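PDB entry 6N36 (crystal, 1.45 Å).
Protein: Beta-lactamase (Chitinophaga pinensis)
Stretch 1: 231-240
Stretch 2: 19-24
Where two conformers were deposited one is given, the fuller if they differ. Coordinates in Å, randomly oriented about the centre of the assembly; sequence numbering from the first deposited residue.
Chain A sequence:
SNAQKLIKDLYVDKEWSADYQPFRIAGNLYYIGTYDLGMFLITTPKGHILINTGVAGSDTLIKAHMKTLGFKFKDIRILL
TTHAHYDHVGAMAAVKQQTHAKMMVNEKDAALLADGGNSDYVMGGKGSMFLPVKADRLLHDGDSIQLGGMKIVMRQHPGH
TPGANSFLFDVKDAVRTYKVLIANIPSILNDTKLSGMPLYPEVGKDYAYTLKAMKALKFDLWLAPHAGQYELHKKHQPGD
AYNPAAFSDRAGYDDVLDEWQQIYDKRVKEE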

# COMPACT_ATOMS: atom_id res chain seq x y z
N GLU A 231 0.90 14.07 1.97
CA GLU A 231 0.12 15.32 2.13
C GLU A 231 -1.09 15.30 1.18
O GLU A 231 -1.38 16.31 0.54
CB GLU A 231 1.08 16.50 1.94
CG GLU A 231 2.06 16.59 3.09
CD GLU A 231 1.56 17.28 4.35
OE1 GLU A 231 0.34 17.20 4.69
OE2 GLU A 231 2.40 17.95 4.98
N LEU A 232 -1.82 14.18 1.11
CA LEU A 232 -3.03 14.08 0.28
C LEU A 232 -3.91 15.32 0.44
O LEU A 232 -4.34 15.81 -0.58
CB LEU A 232 -3.85 12.84 0.67
CG LEU A 232 -5.21 12.68 0.01
CD1 LEU A 232 -5.13 12.64 -1.50
CD2 LEU A 232 -5.90 11.43 0.58
N HIS A 233 -4.20 15.73 1.67
CA HIS A 233 -5.27 16.71 1.95
C HIS A 233 -4.74 18.11 1.73
O HIS A 233 -5.61 19.01 1.66
CB HIS A 233 -5.81 16.52 3.35
CG HIS A 233 -6.43 15.16 3.44
ND1 HIS A 233 -7.50 14.82 2.67
CD2 HIS A 233 -6.08 14.09 4.17
CE1 HIS A 233 -7.82 13.55 2.92
NE2 HIS A 233 -6.95 13.08 3.83
N LYS A 234 -3.45 18.27 1.46
CA LYS A 234 -2.93 19.57 0.97
C LYS A 234 -2.93 19.60 -0.56
O LYS A 234 -2.97 20.72 -1.12
CB LYS A 234 -1.56 19.88 1.56
CG LYS A 234 -1.60 20.20 3.05
CD LYS A 234 -0.22 20.39 3.67
CE LYS A 234 -0.29 21.02 5.05
NZ LYS A 234 -0.49 20.02 6.12
N LYS A 235 -2.92 18.44 -1.23
CA LYS A 235 -2.84 18.33 -2.70
C LYS A 235 -4.23 18.25 -3.34
O LYS A 235 -4.36 18.52 -4.54
CB LYS A 235 -2.03 17.09 -3.05
CG LYS A 235 -0.56 17.25 -2.76
CD LYS A 235 0.25 15.95 -2.83
CE LYS A 235 1.72 16.22 -2.63
NZ LYS A 235 2.53 14.98 -2.54
N HIS A 236 -5.22 17.82 -2.58
CA HIS A 236 -6.54 17.42 -3.13
C HIS A 236 -7.62 17.73 -2.11
O HIS A 236 -7.44 17.47 -0.94
CB HIS A 236 -6.55 15.94 -3.48
CG HIS A 236 -7.86 15.52 -4.03
ND1 HIS A 236 -8.83 14.94 -3.25
CD2 HIS A 236 -8.40 15.65 -5.27
CE1 HIS A 236 -9.89 14.69 -3.98
NE2 HIS A 236 -9.67 15.13 -5.24
N GLN A 237 -8.71 18.33 -2.59
CA GLN A 237 -9.96 18.52 -1.81
C GLN A 237 -11.10 17.88 -2.58
O GLN A 237 -11.10 17.88 -3.81
CB GLN A 237 -10.27 20.00 -1.67
CG GLN A 237 -9.29 20.72 -0.76
CD GLN A 237 -9.43 20.25 0.67
OE1 GLN A 237 -10.49 20.32 1.27
NE2 GLN A 237 -8.34 19.80 1.24
N PRO A 238 -12.11 17.34 -1.87
CA PRO A 238 -13.31 16.80 -2.50
C PRO A 238 -13.91 17.76 -3.55
O PRO A 238 -14.05 18.95 -3.26
CB PRO A 238 -14.22 16.55 -1.29
CG PRO A 238 -13.24 16.22 -0.19
CD PRO A 238 -12.14 17.23 -0.41
N GLY A 239 -14.22 17.24 -4.74
CA GLY A 239 -14.83 18.02 -5.83
C GLY A 239 -13.79 18.73 -6.69
O GLY A 239 -14.17 19.36 -7.67
N ASP A 240 -12.50 18.66 -6.36
CA ASP A 240 -11.46 19.23 -7.25
C ASP A 240 -11.64 18.68 -8.67
O ASP A 240 -11.94 17.48 -8.84
CB ASP A 240 -10.03 18.93 -6.77
CG ASP A 240 -9.53 19.83 -5.65
OD1 ASP A 240 -10.26 20.77 -5.30
OD2 ASP A 240 -8.41 19.58 -5.12
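Stretch 2 (19-24) DYQPFR

His236 is held in two ways at once: its imidazole lies face to face on the ring of Phe23, centroids 3.7 Å apart and planes at 14°, while at its edge ND1 makes a hydrogen bond of 2.9 Å to Tyr20 OH. A flat ring with a polar rim suits both tasks. Stretch 2 reaches this site extended, with strand-like angles at Tyr20 and Phe23 and polyproline-like ones at Gln21 and Pro22; Phe23 and Arg24 begin a true strand. Stretch 1 is a short helix, Leu232 to Lys235, that ends as His236 turns to extended angles, followed by a type II turn from Gln237 to Asp240. His233 and Tyr20 form an offset edge-to-face pair, the edge of His233 toward the face of Tyr20, centroids 5.1 Å apart and planes at 67°. The O of one water lies 2.6 Å from Tyr20 OH and 2.7 Å from both His233 ND1 and His236 O. Tyr20 thus adds a hydroxyl to an apolar ring, whose CE1 is 3.9 Å from Pro238 CG. Leu232 offers a branched methyl, CD1, 4.1 Å from Phe23 CZ. Gln21 is long enough to bring NE2 within 3.6 Å of Pro238 CB. Gly239, whose positive phi favours glycine, donates its N-H to a second water (N to O 3.0 Å), whose O gives a weak hydrogen bond to Gln21 OE1 at 3.5 Å.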

# COMPACT_ATOMS: atom_id res chain seq x y z
N ASP A 19 -14.89 8.40 6.30
CA ASP A 19 -15.23 8.33 4.87
C ASP A 19 -14.52 9.46 4.13
O ASP A 19 -14.13 10.49 4.71
CB ASP A 19 -16.75 8.35 4.67
CG ASP A 19 -17.23 7.78 3.35
OD1 ASP A 19 -16.40 7.29 2.53
OD2 ASP A 19 -18.43 7.86 3.14
N TYR A 20 -14.26 9.21 2.86
CA TYR A 20 -13.68 10.19 1.94
C TYR A 20 -14.29 9.94 0.56
O TYR A 20 -14.35 8.76 0.17
CB TYR A 20 -12.15 10.07 1.99
CG TYR A 20 -11.48 11.23 1.31
CD1 TYR A 20 -11.35 12.45 1.95
CD2 TYR A 20 -11.03 11.15 0.00
CE1 TYR A 20 -10.78 13.53 1.33
CE2 TYR A 20 -10.44 12.22 -0.64
CZ TYR A 20 -10.30 13.42 0.03
OH TYR A 20 -9.78 14.54 -0.55
N GLN A 21 -14.58 11.01 -0.17
CA GLN A 21 -15.18 10.97 -1.53
C GLN A 21 -14.18 10.31 -2.47
O GLN A 21 -13.10 10.84 -2.66
CB GLN A 21 -15.49 12.41 -1.97
CG GLN A 21 -16.23 12.52 -3.30
CD GLN A 21 -16.72 13.90 -3.68
OE1 GLN A 21 -16.83 14.24 -4.85
NE2 GLN A 21 -17.01 14.75 -2.70
N PRO A 22 -14.50 9.18 -3.12
CA PRO A 22 -13.54 8.61 -4.05
C PRO A 22 -13.39 9.52 -5.27
O PRO A 22 -14.25 10.30 -5.64
CB PRO A 22 -14.17 7.27 -4.44
CG PRO A 22 -15.64 7.48 -4.24
CD PRO A 22 -15.74 8.41 -3.04
N PHE A 23 -12.25 9.35 -5.95
CA PHE A 23 -11.95 10.22 -7.08
C PHE A 23 -10.94 9.58 -8.01
O PHE A 23 -10.15 8.73 -7.60
CB PHE A 23 -11.45 11.57 -6.58
CG PHE A 23 -10.11 11.60 -5.89
CD1 PHE A 23 -9.96 11.25 -4.55
CD2 PHE A 23 -8.96 11.88 -6.61
CE1 PHE A 23 -8.71 11.30 -3.94
CE2 PHE A 23 -7.72 11.96 -6.00
CZ PHE A 23 -7.58 11.60 -4.68
N ARG A 24 -10.95 10.07 -9.24
CA ARG A 24 -9.99 9.66 -10.27
C ARG A 24 -8.69 10.43 -10.05
O ARG A 24 -8.67 11.70 -9.97
CB ARG A 24 -10.57 10.03 -11.64
CG ARG A 24 -9.72 9.57 -12.80
CD ARG A 24 -10.41 10.10 -14.06
NE ARG A 24 -9.66 9.78 -15.25
CZ ARG A 24 -9.68 10.49 -16.36
NH1 ARG A 24 -10.26 11.68 -16.39
NH2 ARG A 24 -8.95 10.08 -17.38
O HOH W 1 -8.92 16.40 1.08
O HOH W 2 -13.53 14.56 -5.82